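Local atomic coordinates of DNA repair protein RAD7 (Saccharomyces cerevisiae, PDB entry 5ZB2), a protein that promotes global genome nucleotide excision repair, which removes damage from nontranscribing DNA, as a component of the global genome repair complex. Residues Y196-P200 against I226-L230; H209-Y215 against L238-N244; I262-L268 against K290-L296. All coordinates share one frame; numbering follows the deposited sequence.

Interaction 1. Residues Y196-P200 against I226-L230; sequences YALLP and IIINL
P200 sits against helix 224-234, and the contact is almost wholly apolar. Its ring meets three residues of that helix. CG of P200 lies 4.0 Å from the carbonyl O of I226 and 4.1 Å from CB of N229, and it also faces CB of L230. L230 meets the same proline with its CD1. Its CG stands anti to the backbone N (chi1 -165°), which carries CD1 of L230 back to the short helix, 3.8 Å from N of P200. CD1 of L230 also touches CB of L199 at 3.9 Å.

I226 makes the second group of contacts with its two branches. CD1 of I226, at the end of the longer branch, rests 3.7 Å from CB of A197. CG2 of I226 turns to the backbone instead and lies 3.6 Å from the carbonyl O of Y196. That oxygen already accepts a bond from L199 N within its own turn.

Y196 and L199 also touch I213 of strand 210-214, and L230 reaches L211 of the same strand. No hydrogen bond or charge pair crosses between the segments. The short helix 199-202 and helix 224-234, on the helical side of the leucine-rich repeat solenoid, are therefore joined by the proline ring and the methyls of I226 and L230, with little directional restraint.

Interaction 2. Residues H209-Y215 against L238-N244; sequences HSLCIEY and LRKLVLN. With GOL (glycerol), chain G.
The carbonyl O of H209 is gripped by two backbone amides. R239 N binds H209 O at 2.7 Å in the carbonyl plane, on a lone pair. K240 N binds H209 O at 2.8 Å from nearly straight ahead of the C=O.

The side chains of H209 and R239 also meet. A chi1 of 57° sets the H209 ring between its backbone N and carbonyl carbon, and so placed it lies against R239. The guanidinium is flat on the imidazole, centres 3.9 Å apart and planes at 20°, with NH2 over the ring centre. At the ring edge ND1 pairs with S210 OG, which also bonds O2 of a glycerol, probably from the crystallisation liquor. R239 NE reaches O1 of that glycerol at 3.2 Å. With an alanine in place of H209, the R239 guanidinium would probably lose its flat partner and S210 OG its ring mate.

Strands 210-214 and 240-244 run parallel, as neighbours in the strand array of the leucine-rich repeat solenoid, linked through helix 224-234. Their backbone ladder includes a bond from I213 N to V242 O of 2.8 Å and ends with Y215 N on N244 O. L211 and I213 lie alongside L241 and L243 on the face toward that helix. On the other face S210 OG lies 3.4 Å from K240 CB. There N244 ND2 meets E214 OE1 at 2.8 Å, on the anti side, tilted 27° out of the carboxylate plane, while N244 OD1 is taken by S272 OG and E274 N. N244 thus bridges three successive strands, and its buried amide is satisfied at both ends.

Interaction 3. Residues I262-L268 against K290-L296; sequences IPEKCPL and KVELNNL
An inverse gamma turn at K265, closed by a weak bond from C266 N to E264 O, pairs with E292 through both its flanking residues. E292 N donates to E264 O at 2.8 Å, and C266 N donates to E292 O at 3.2 Å. E264 O thus takes both amides. This is a single bridge, and neither segment is a regular strand.

Water carries the link onward. Water 2 donates to C266 O at 2.6 Å and to L268 O, and accepts from N295 N. At the other end water 1 joins I262 O to NZ of K290.

Next to the bridge the contact is apolar. SG of C266 stands anti to its backbone N (chi1 180°) and touches CD2 of L293 at 3.5 Å. The sulfur also accepts a bond from L268 N, which ties the chain after the turn back to C266. CB of C266 faces CB of V291. L293 and L296 go on to meet L315 of helix 309-320.

K265 and E292 also pair through their side chains. These lie side by side, and K265 NZ to E292 OE1 spans 3.7 Å, a long salt bridge.

The segments lead from helices 251-261 and 281-290 to strands 270-272 and 298-300 respectively. The arrangement is that of adjacent connecting loops stacked in a leucine-rich repeat solenoid.

All three contacts lie in the leucine-rich repeat solenoid of the C-terminal part of RAD7. From the N terminus, residues 196-200 come first, followed by strand 210-214. The chain then runs through helix 224-234 to strand 240-244. Interaction 1 closes the loop from 196-200 to 226-230, and interaction 2 closes that from 209-215 to 238-244. The two cross, since their segments alternate. They also touch, I227 packing on L243 among others, so the helix side and strand side of the solenoid meet. Interaction 3 follows in series and closes 262-268 onto 290-296. It meets interaction 2 where L268 and P267 pack against L238 and R239. Interactions 1 and 3 do not touch.

Interaction 1. Residues Y196-P200 against I226-L230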
loop_
_atom_site.group_PDB
_atom_site.type_symbol
_atom_site.label_atom_id
_atom_site.label_comp_id
_atom_site.label_asym_id
_atom_site.label_seq_id
_atom_site.Cartn_x
_atom_site.Cartn_y
_atom_site.Cartn_z
ATOM N N TYR A 196 -6.747 -23.388 -28.129
ATOM C CA TYR A 196 -7.918 -24.010 -27.524
ATOM C C TYR A 196 -7.861 -25.529 -27.612
ATOM O O TYR A 196 -8.554 -26.214 -26.850
ATOM C CB TYR A 196 -9.191 -23.492 -28.194
ATOM C CG TYR A 196 -9.419 -22.010 -27.999
ATOM C CD1 TYR A 196 -10.054 -21.527 -26.862
ATOM C CD2 TYR A 196 -9.002 -21.095 -28.955
ATOM C CE1 TYR A 196 -10.267 -20.167 -26.682
ATOM C CE2 TYR A 196 -9.207 -19.737 -28.785
ATOM C CZ TYR A 196 -9.841 -19.278 -27.647
ATOM O OH TYR A 196 -10.041 -17.925 -27.485
ATOM N N ALA A 197 -7.039 -26.064 -28.515
ATOM C CA ALA A 197 -6.916 -27.505 -28.684
ATOM C C ALA A 197 -6.297 -28.192 -27.473
ATOM O O ALA A 197 -6.391 -29.418 -27.362
ATOM C CB ALA A 197 -6.083 -27.805 -29.930
ATOM N N LEU A 198 -5.661 -27.444 -26.570
ATOM C CA LEU A 198 -5.069 -28.050 -25.383
ATOM C C LEU A 198 -6.101 -28.389 -24.314
ATOM O O LEU A 198 -5.795 -29.175 -23.409
ATOM C CB LEU A 198 -4.012 -27.118 -24.779
ATOM C CG LEU A 198 -2.801 -26.787 -25.651
ATOM C CD1 LEU A 198 -1.927 -25.743 -24.977
ATOM C CD2 LEU A 198 -1.991 -28.038 -25.959
ATOM N N LEU A 199 -7.306 -27.820 -24.389
ATOM C CA LEU A 199 -8.279 -28.022 -23.316
ATOM C C LEU A 199 -8.646 -29.489 -23.126
ATOM O O LEU A 199 -8.681 -29.944 -21.970
ATOM C CB LEU A 199 -9.525 -27.165 -23.572
ATOM C CG LEU A 199 -9.336 -25.638 -23.658
ATOM C CD1 LEU A 199 -10.685 -24.932 -23.724
ATOM C CD2 LEU A 199 -8.517 -25.087 -22.500
ATOM N N PRO A 200 -8.929 -30.275 -24.169
ATOM C CA PRO A 200 -9.292 -31.684 -23.927
ATOM C C PRO A 200 -8.206 -32.479 -23.223
ATOM O O PRO A 200 -8.521 -33.441 -22.513
ATOM C CB PRO A 200 -9.569 -32.229 -25.339
ATOM C CG PRO A 200 -9.847 -31.034 -26.175
ATOM C CD PRO A 200 -9.007 -29.929 -25.599
ATOM N N ILE A 226 -12.358 -29.756 -31.853
ATOM C CA ILE A 226 -11.930 -29.451 -30.489
ATOM C C ILE A 226 -13.103 -29.557 -29.521
ATOM O O ILE A 226 -12.969 -30.104 -28.421
ATOM C CB ILE A 226 -11.275 -28.057 -30.438
ATOM C CG1 ILE A 226 -9.957 -28.072 -31.221
ATOM C CG2 ILE A 226 -11.037 -27.619 -28.993
ATOM C CD1 ILE A 226 -9.324 -26.712 -31.410
ATOM N N ILE A 227 -14.267 -29.028 -29.906
ATOM C CA ILE A 227 -15.409 -29.032 -28.997
ATOM C C ILE A 227 -15.950 -30.444 -28.812
ATOM O O ILE A 227 -16.419 -30.795 -27.721
ATOM C CB ILE A 227 -16.501 -28.077 -29.511
ATOM C CG1 ILE A 227 -15.962 -26.643 -29.587
ATOM C CG2 ILE A 227 -17.751 -28.152 -28.629
ATOM C CD1 ILE A 227 -15.422 -26.090 -28.268
ATOM N N ILE A 228 -15.906 -31.270 -29.858
ATOM C CA ILE A 228 -16.347 -32.657 -29.726
ATOM C C ILE A 228 -15.453 -33.397 -28.741
ATOM O O ILE A 228 -15.935 -34.041 -27.803
ATOM C CB ILE A 228 -16.374 -33.347 -31.100
ATOM C CG1 ILE A 228 -17.471 -32.727 -31.967
ATOM C CG2 ILE A 228 -16.601 -34.858 -30.949
ATOM C CD1 ILE A 228 -17.373 -33.090 -33.432
ATOM N N ASN A 229 -14.135 -33.313 -28.937
ATOM C CA ASN A 229 -13.209 -33.974 -28.021
ATOM C C ASN A 229 -13.400 -33.475 -26.596
ATOM O O ASN A 229 -13.355 -34.261 -25.642
ATOM C CB ASN A 229 -11.769 -33.754 -28.484
ATOM C CG ASN A 229 -11.463 -34.479 -29.782
ATOM O OD1 ASN A 229 -12.215 -35.356 -30.201
ATOM N ND2 ASN A 229 -10.357 -34.119 -30.422
ATOM N N LEU A 230 -13.631 -32.172 -26.430
ATOM C CA LEU A 230 -13.866 -31.633 -25.095
ATOM C C LEU A 230 -15.154 -32.188 -24.498
ATOM O O LEU A 230 -15.191 -32.565 -23.320
ATOM C CB LEU A 230 -13.908 -30.107 -25.157
ATOM C CG LEU A 230 -13.801 -29.339 -23.842
ATOM C CD1 LEU A 230 -12.520 -29.683 -23.098
ATOM C CD2 LEU A 230 -13.865 -27.850 -24.135
#

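Interaction 2. Residues H209-Y215 against L238-N244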
loop_
_atom_site.group_PDB
_atom_site.type_symbol
_atom_site.label_atom_id
_atom_site.label_comp_id
_atom_site.label_asym_id
_atom_site.label_seq_id
_atom_site.Cartn_x
_atom_site.Cartn_y
_atom_site.Cartn_z
ATOM N N HIS A 209 -17.962 -28.907 -14.635
ATOM C CA HIS A 209 -19.358 -28.533 -14.826
ATOM C C HIS A 209 -19.606 -27.222 -15.563
ATOM O O HIS A 209 -20.756 -26.989 -15.951
ATOM C CB HIS A 209 -20.073 -28.472 -13.465
ATOM C CG HIS A 209 -19.442 -27.537 -12.479
ATOM N ND1 HIS A 209 -19.560 -26.166 -12.570
ATOM C CD2 HIS A 209 -18.706 -27.778 -11.368
ATOM C CE1 HIS A 209 -18.916 -25.604 -11.563
ATOM N NE2 HIS A 209 -18.387 -26.558 -10.820
ATOM N N SER A 210 -18.604 -26.369 -15.787
ATOM C CA SER A 210 -18.835 -25.056 -16.390
ATOM C C SER A 210 -17.724 -24.721 -17.376
ATOM O O SER A 210 -16.560 -24.585 -16.983
ATOM C CB SER A 210 -18.930 -23.965 -15.318
ATOM O OG SER A 210 -20.144 -24.062 -14.596
ATOM N N LEU A 211 -18.093 -24.561 -18.645
ATOM C CA LEU A 211 -17.172 -24.171 -19.705
ATOM C C LEU A 211 -17.728 -22.953 -20.417
ATOM O O LEU A 211 -18.880 -22.968 -20.869
ATOM C CB LEU A 211 -16.964 -25.301 -20.721
ATOM C CG LEU A 211 -16.105 -24.902 -21.929
ATOM C CD1 LEU A 211 -14.672 -24.694 -21.496
ATOM C CD2 LEU A 211 -16.194 -25.933 -23.032
ATOM N N CYS A 212 -16.914 -21.903 -20.518
ATOM C CA CYS A 212 -17.292 -20.669 -21.198
ATOM C C CYS A 212 -16.188 -20.286 -22.172
ATOM O O CYS A 212 -15.027 -20.149 -21.771
ATOM C CB CYS A 212 -17.534 -19.533 -20.198
ATOM S SG CYS A 212 -18.824 -19.868 -18.980
ATOM N N ILE A 213 -16.549 -20.118 -23.442
ATOM C CA ILE A 213 -15.620 -19.663 -24.476
ATOM C C ILE A 213 -16.352 -18.624 -25.311
ATOM O O ILE A 213 -17.417 -18.916 -25.864
ATOM C CB ILE A 213 -15.114 -20.807 -25.374
ATOM C CG1 ILE A 213 -14.419 -21.888 -24.538
ATOM C CG2 ILE A 213 -14.169 -20.256 -26.438
ATOM C CD1 ILE A 213 -13.963 -23.116 -25.336
ATOM N N GLU A 214 -15.789 -17.417 -25.412
ATOM C CA GLU A 214 -16.456 -16.332 -26.119
ATOM C C GLU A 214 -15.477 -15.590 -27.017
ATOM O O GLU A 214 -14.371 -15.247 -26.592
ATOM C CB GLU A 214 -17.098 -15.348 -25.138
ATOM C CG GLU A 214 -17.944 -16.001 -24.066
ATOM C CD GLU A 214 -18.687 -14.986 -23.217
ATOM O OE1 GLU A 214 -19.804 -14.587 -23.606
ATOM O OE2 GLU A 214 -18.151 -14.579 -22.165
ATOM N N TYR A 215 -15.902 -15.336 -28.253
ATOM C CA TYR A 215 -15.228 -14.454 -29.198
ATOM C C TYR A 215 -13.737 -14.753 -29.315
ATOM O O TYR A 215 -12.901 -13.918 -28.950
ATOM C CB TYR A 215 -15.479 -13.001 -28.788
ATOM C CG TYR A 215 -16.947 -12.771 -28.521
ATOM C CD1 TYR A 215 -17.865 -12.820 -29.557
ATOM C CD2 TYR A 215 -17.419 -12.555 -27.235
ATOM C CE1 TYR A 215 -19.212 -12.645 -29.328
ATOM C CE2 TYR A 215 -18.768 -12.376 -26.991
ATOM C CZ TYR A 215 -19.662 -12.423 -28.047
ATOM O OH TYR A 215 -21.011 -12.246 -27.828
ATOM N N LEU A 238 -21.584 -31.707 -17.199
ATOM C CA LEU A 238 -21.644 -30.315 -17.623
ATOM C C LEU A 238 -22.963 -29.679 -17.194
ATOM O O LEU A 238 -24.040 -30.155 -17.569
ATOM C CB LEU A 238 -21.476 -30.242 -19.138
ATOM C CG LEU A 238 -21.150 -28.893 -19.770
ATOM C CD1 LEU A 238 -19.911 -28.267 -19.143
ATOM C CD2 LEU A 238 -20.945 -29.084 -21.264
ATOM N N ARG A 239 -22.879 -28.598 -16.413
ATOM C CA ARG A 239 -24.056 -27.830 -16.022
ATOM C C ARG A 239 -24.131 -26.458 -16.681
ATOM O O ARG A 239 -25.202 -25.839 -16.664
ATOM C CB ARG A 239 -24.098 -27.655 -14.495
ATOM C CG ARG A 239 -24.028 -28.965 -13.716
ATOM C CD ARG A 239 -24.422 -28.777 -12.255
ATOM N NE ARG A 239 -23.618 -27.758 -11.582
ATOM C CZ ARG A 239 -22.556 -28.001 -10.817
ATOM N NH1 ARG A 239 -22.140 -29.241 -10.601
ATOM N NH2 ARG A 239 -21.903 -26.989 -10.256
ATOM N N LYS A 240 -23.037 -25.968 -17.261
ATOM C CA LYS A 240 -23.016 -24.659 -17.908
ATOM C C LYS A 240 -22.152 -24.744 -19.154
ATOM O O LYS A 240 -20.948 -25.001 -19.056
ATOM C CB LYS A 240 -22.479 -23.586 -16.953
ATOM C CG LYS A 240 -22.341 -22.195 -17.563
ATOM C CD LYS A 240 -21.834 -21.194 -16.532
ATOM C CE LYS A 240 -21.888 -19.767 -17.044
ATOM N NZ LYS A 240 -21.488 -18.791 -15.993
ATOM N N LEU A 241 -22.760 -24.525 -20.319
ATOM C CA LEU A 241 -22.036 -24.491 -21.585
ATOM C C LEU A 241 -22.323 -23.174 -22.290
ATOM O O LEU A 241 -23.476 -22.885 -22.627
ATOM C CB LEU A 241 -22.429 -25.672 -22.476
ATOM C CG LEU A 241 -21.721 -25.734 -23.832
ATOM C CD1 LEU A 241 -20.224 -25.913 -23.648
ATOM C CD2 LEU A 241 -22.299 -26.850 -24.692
ATOM N N VAL A 242 -21.274 -22.388 -22.526
ATOM C CA VAL A 242 -21.387 -21.082 -23.167
ATOM C C VAL A 242 -20.357 -21.017 -24.287
ATOM O O VAL A 242 -19.149 -21.046 -24.027
ATOM C CB VAL A 242 -21.180 -19.930 -22.167
ATOM C CG1 VAL A 242 -21.119 -18.574 -22.885
ATOM C CG2 VAL A 242 -22.302 -19.915 -21.130
ATOM N N LEU A 243 -20.833 -20.934 -25.529
ATOM C CA LEU A 243 -19.978 -20.806 -26.710
ATOM C C LEU A 243 -20.557 -19.679 -27.563
ATOM O O LEU A 243 -21.442 -19.914 -28.392
ATOM C CB LEU A 243 -19.902 -22.112 -27.490
ATOM C CG LEU A 243 -19.375 -23.341 -26.744
ATOM C CD1 LEU A 243 -19.610 -24.605 -27.567
ATOM C CD2 LEU A 243 -17.896 -23.174 -26.417
ATOM N N ASN A 244 -20.056 -18.462 -27.364
ATOM C CA ASN A 244 -20.548 -17.286 -28.069
ATOM C C ASN A 244 -19.498 -16.786 -29.052
ATOM O O ASN A 244 -18.309 -16.719 -28.728
ATOM C CB ASN A 244 -20.915 -16.170 -27.088
ATOM C CG ASN A 244 -21.929 -16.612 -26.046
ATOM O OD1 ASN A 244 -22.708 -17.540 -26.268
ATOM N ND2 ASN A 244 -21.922 -15.944 -24.897
HETATM C C1 GOL G . -22.608 -23.859 -11.411
HETATM O O1 GOL G . -23.826 -24.570 -11.455
HETATM C C2 GOL G . -22.685 -22.657 -12.350
HETATM O O2 GOL G . -21.424 -22.387 -12.927
HETATM C C3 GOL G . -23.715 -22.922 -13.444
HETATM O O3 GOL G . -25.003 -22.553 -13.002
#

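Interaction 3. Residues I262-L268 against K290-L296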
loop_
_atom_site.group_PDB
_atom_site.type_symbol
_atom_site.label_atom_id
_atom_site.label_comp_id
_atom_site.label_asym_id
_atom_site.label_seq_id
_atom_site.Cartn_x
_atom_site.Cartn_y
_atom_site.Cartn_z
ATOM N N ILE A 262 -23.855 -35.775 -24.097
ATOM C CA ILE A 262 -24.695 -35.189 -23.054
ATOM C C ILE A 262 -25.692 -36.253 -22.610
ATOM O O ILE A 262 -26.411 -36.809 -23.453
ATOM C CB ILE A 262 -25.421 -33.924 -23.543
ATOM C CG1 ILE A 262 -24.423 -32.829 -23.933
ATOM C CG2 ILE A 262 -26.390 -33.412 -22.479
ATOM C CD1 ILE A 262 -23.627 -32.248 -22.769
ATOM N N PRO A 263 -25.783 -36.569 -21.317
ATOM C CA PRO A 263 -26.714 -37.618 -20.886
ATOM C C PRO A 263 -28.164 -37.198 -21.055
ATOM O O PRO A 263 -28.506 -36.013 -20.985
ATOM C CB PRO A 263 -26.365 -37.818 -19.407
ATOM C CG PRO A 263 -25.791 -36.515 -18.981
ATOM C CD PRO A 263 -25.060 -35.975 -20.179
ATOM N N GLU A 264 -29.022 -38.200 -21.271
ATOM C CA GLU A 264 -30.443 -37.935 -21.476
ATOM C C GLU A 264 -31.043 -37.224 -20.271
ATOM O O GLU A 264 -31.885 -36.331 -20.423
ATOM C CB GLU A 264 -31.185 -39.244 -21.755
ATOM C CG GLU A 264 -30.527 -40.113 -22.817
ATOM C CD GLU A 264 -31.409 -41.263 -23.270
ATOM O OE1 GLU A 264 -31.994 -41.168 -24.370
ATOM O OE2 GLU A 264 -31.521 -42.259 -22.523
ATOM N N LYS A 265 -30.631 -37.617 -19.065
ATOM C CA LYS A 265 -30.941 -36.866 -17.851
ATOM C C LYS A 265 -29.935 -35.722 -17.784
ATOM O O LYS A 265 -28.927 -35.770 -17.074
ATOM C CB LYS A 265 -30.872 -37.758 -16.617
ATOM C CG LYS A 265 -31.554 -39.108 -16.771
ATOM C CD LYS A 265 -33.030 -38.965 -17.094
ATOM C CE LYS A 265 -33.689 -40.322 -17.271
ATOM N NZ LYS A 265 -35.125 -40.198 -17.636
ATOM N N CYS A 266 -30.210 -34.686 -18.561
ATOM C CA CYS A 266 -29.226 -33.633 -18.780
ATOM C C CYS A 266 -29.198 -32.674 -17.595
ATOM O O CYS A 266 -30.228 -32.080 -17.267
ATOM C CB CYS A 266 -29.548 -32.874 -20.055
ATOM S SG CYS A 266 -28.383 -31.562 -20.384
ATOM N N PRO A 267 -28.050 -32.486 -16.935
ATOM C CA PRO A 267 -27.977 -31.541 -15.816
ATOM C C PRO A 267 -27.756 -30.091 -16.218
ATOM O O PRO A 267 -27.538 -29.259 -15.333
ATOM C CB PRO A 267 -26.771 -32.066 -15.023
ATOM C CG PRO A 267 -25.875 -32.623 -16.076
ATOM C CD PRO A 267 -26.783 -33.216 -17.119
ATOM N N LEU A 268 -27.803 -29.758 -17.506
ATOM C CA LEU A 268 -27.497 -28.397 -17.933
ATOM C C LEU A 268 -28.468 -27.401 -17.312
ATOM O O LEU A 268 -29.689 -27.558 -17.397
ATOM C CB LEU A 268 -27.544 -28.289 -19.456
ATOM C CG LEU A 268 -26.370 -28.887 -20.235
ATOM C CD1 LEU A 268 -26.635 -28.744 -21.723
ATOM C CD2 LEU A 268 -25.051 -28.219 -19.861
ATOM N N LYS A 290 -33.820 -35.739 -27.853
ATOM C CA LYS A 290 -33.162 -36.881 -27.227
ATOM C C LYS A 290 -33.029 -36.707 -25.718
ATOM O O LYS A 290 -33.126 -37.685 -24.970
ATOM C CB LYS A 290 -31.784 -37.090 -27.853
ATOM C CG LYS A 290 -30.972 -38.193 -27.198
ATOM C CD LYS A 290 -29.586 -38.283 -27.795
ATOM C CE LYS A 290 -28.840 -39.504 -27.291
ATOM N NZ LYS A 290 -28.616 -39.464 -25.819
ATOM N N VAL A 291 -32.804 -35.483 -25.250
ATOM C CA VAL A 291 -32.443 -35.244 -23.861
ATOM C C VAL A 291 -33.594 -34.556 -23.138
ATOM O O VAL A 291 -34.510 -33.998 -23.747
ATOM C CB VAL A 291 -31.150 -34.412 -23.743
ATOM C CG1 VAL A 291 -30.009 -35.109 -24.468
ATOM C CG2 VAL A 291 -31.357 -33.001 -24.291
ATOM N N GLU A 292 -33.532 -34.606 -21.811
ATOM C CA GLU A 292 -34.487 -33.931 -20.941
ATOM C C GLU A 292 -33.771 -32.786 -20.240
ATOM O O GLU A 292 -32.793 -33.009 -19.517
ATOM C CB GLU A 292 -35.084 -34.900 -19.921
ATOM C CG GLU A 292 -35.886 -36.029 -20.542
ATOM C CD GLU A 292 -36.502 -36.948 -19.504
ATOM O OE1 GLU A 292 -36.218 -36.764 -18.301
ATOM O OE2 GLU A 292 -37.271 -37.853 -19.891
ATOM N N LEU A 293 -34.257 -31.566 -20.456
ATOM C CA LEU A 293 -33.620 -30.375 -19.909
ATOM C C LEU A 293 -34.437 -29.794 -18.762
ATOM O O LEU A 293 -34.811 -28.616 -18.792
ATOM C CB LEU A 293 -33.434 -29.338 -21.015
ATOM C CG LEU A 293 -32.559 -29.819 -22.174
ATOM C CD1 LEU A 293 -32.739 -28.940 -23.398
ATOM C CD2 LEU A 293 -31.105 -29.842 -21.740
ATOM N N ASN A 294 -34.706 -30.615 -17.742
ATOM C CA ASN A 294 -35.571 -30.222 -16.636
ATOM C C ASN A 294 -34.923 -29.220 -15.692
ATOM O O ASN A 294 -35.601 -28.733 -14.781
ATOM C CB ASN A 294 -35.993 -31.458 -15.836
ATOM C CG ASN A 294 -36.872 -32.399 -16.635
ATOM O OD1 ASN A 294 -37.670 -31.967 -17.468
ATOM N ND2 ASN A 294 -36.734 -33.695 -16.381
ATOM N N ASN A 295 -33.640 -28.903 -15.875
ATOM C CA ASN A 295 -32.929 -27.995 -14.983
ATOM C C ASN A 295 -32.449 -26.732 -15.688
ATOM O O ASN A 295 -31.703 -25.947 -15.090
ATOM C CB ASN A 295 -31.738 -28.714 -14.341
ATOM C CG ASN A 295 -32.149 -29.965 -13.588
ATOM O OD1 ASN A 295 -32.107 -31.072 -14.129
ATOM N ND2 ASN A 295 -32.552 -29.797 -12.335
ATOM N N LEU A 296 -32.852 -26.510 -16.935
ATOM C CA LEU A 296 -32.345 -25.374 -17.693
ATOM C C LEU A 296 -32.958 -24.081 -17.165
ATOM O O LEU A 296 -34.174 -23.879 -17.239
ATOM C CB LEU A 296 -32.646 -25.554 -19.177
ATOM C CG LEU A 296 -31.952 -24.581 -20.132
ATOM C CD1 LEU A 296 -30.440 -24.730 -20.072
ATOM C CD2 LEU A 296 -32.452 -24.786 -21.555
HETATM O O HOH W 1 -26.315 -39.919 -24.081
HETATM O O HOH W 2 -31.362 -29.803 -17.739
HETATM O O HOH W 3 -33.022 -32.981 -16.374
#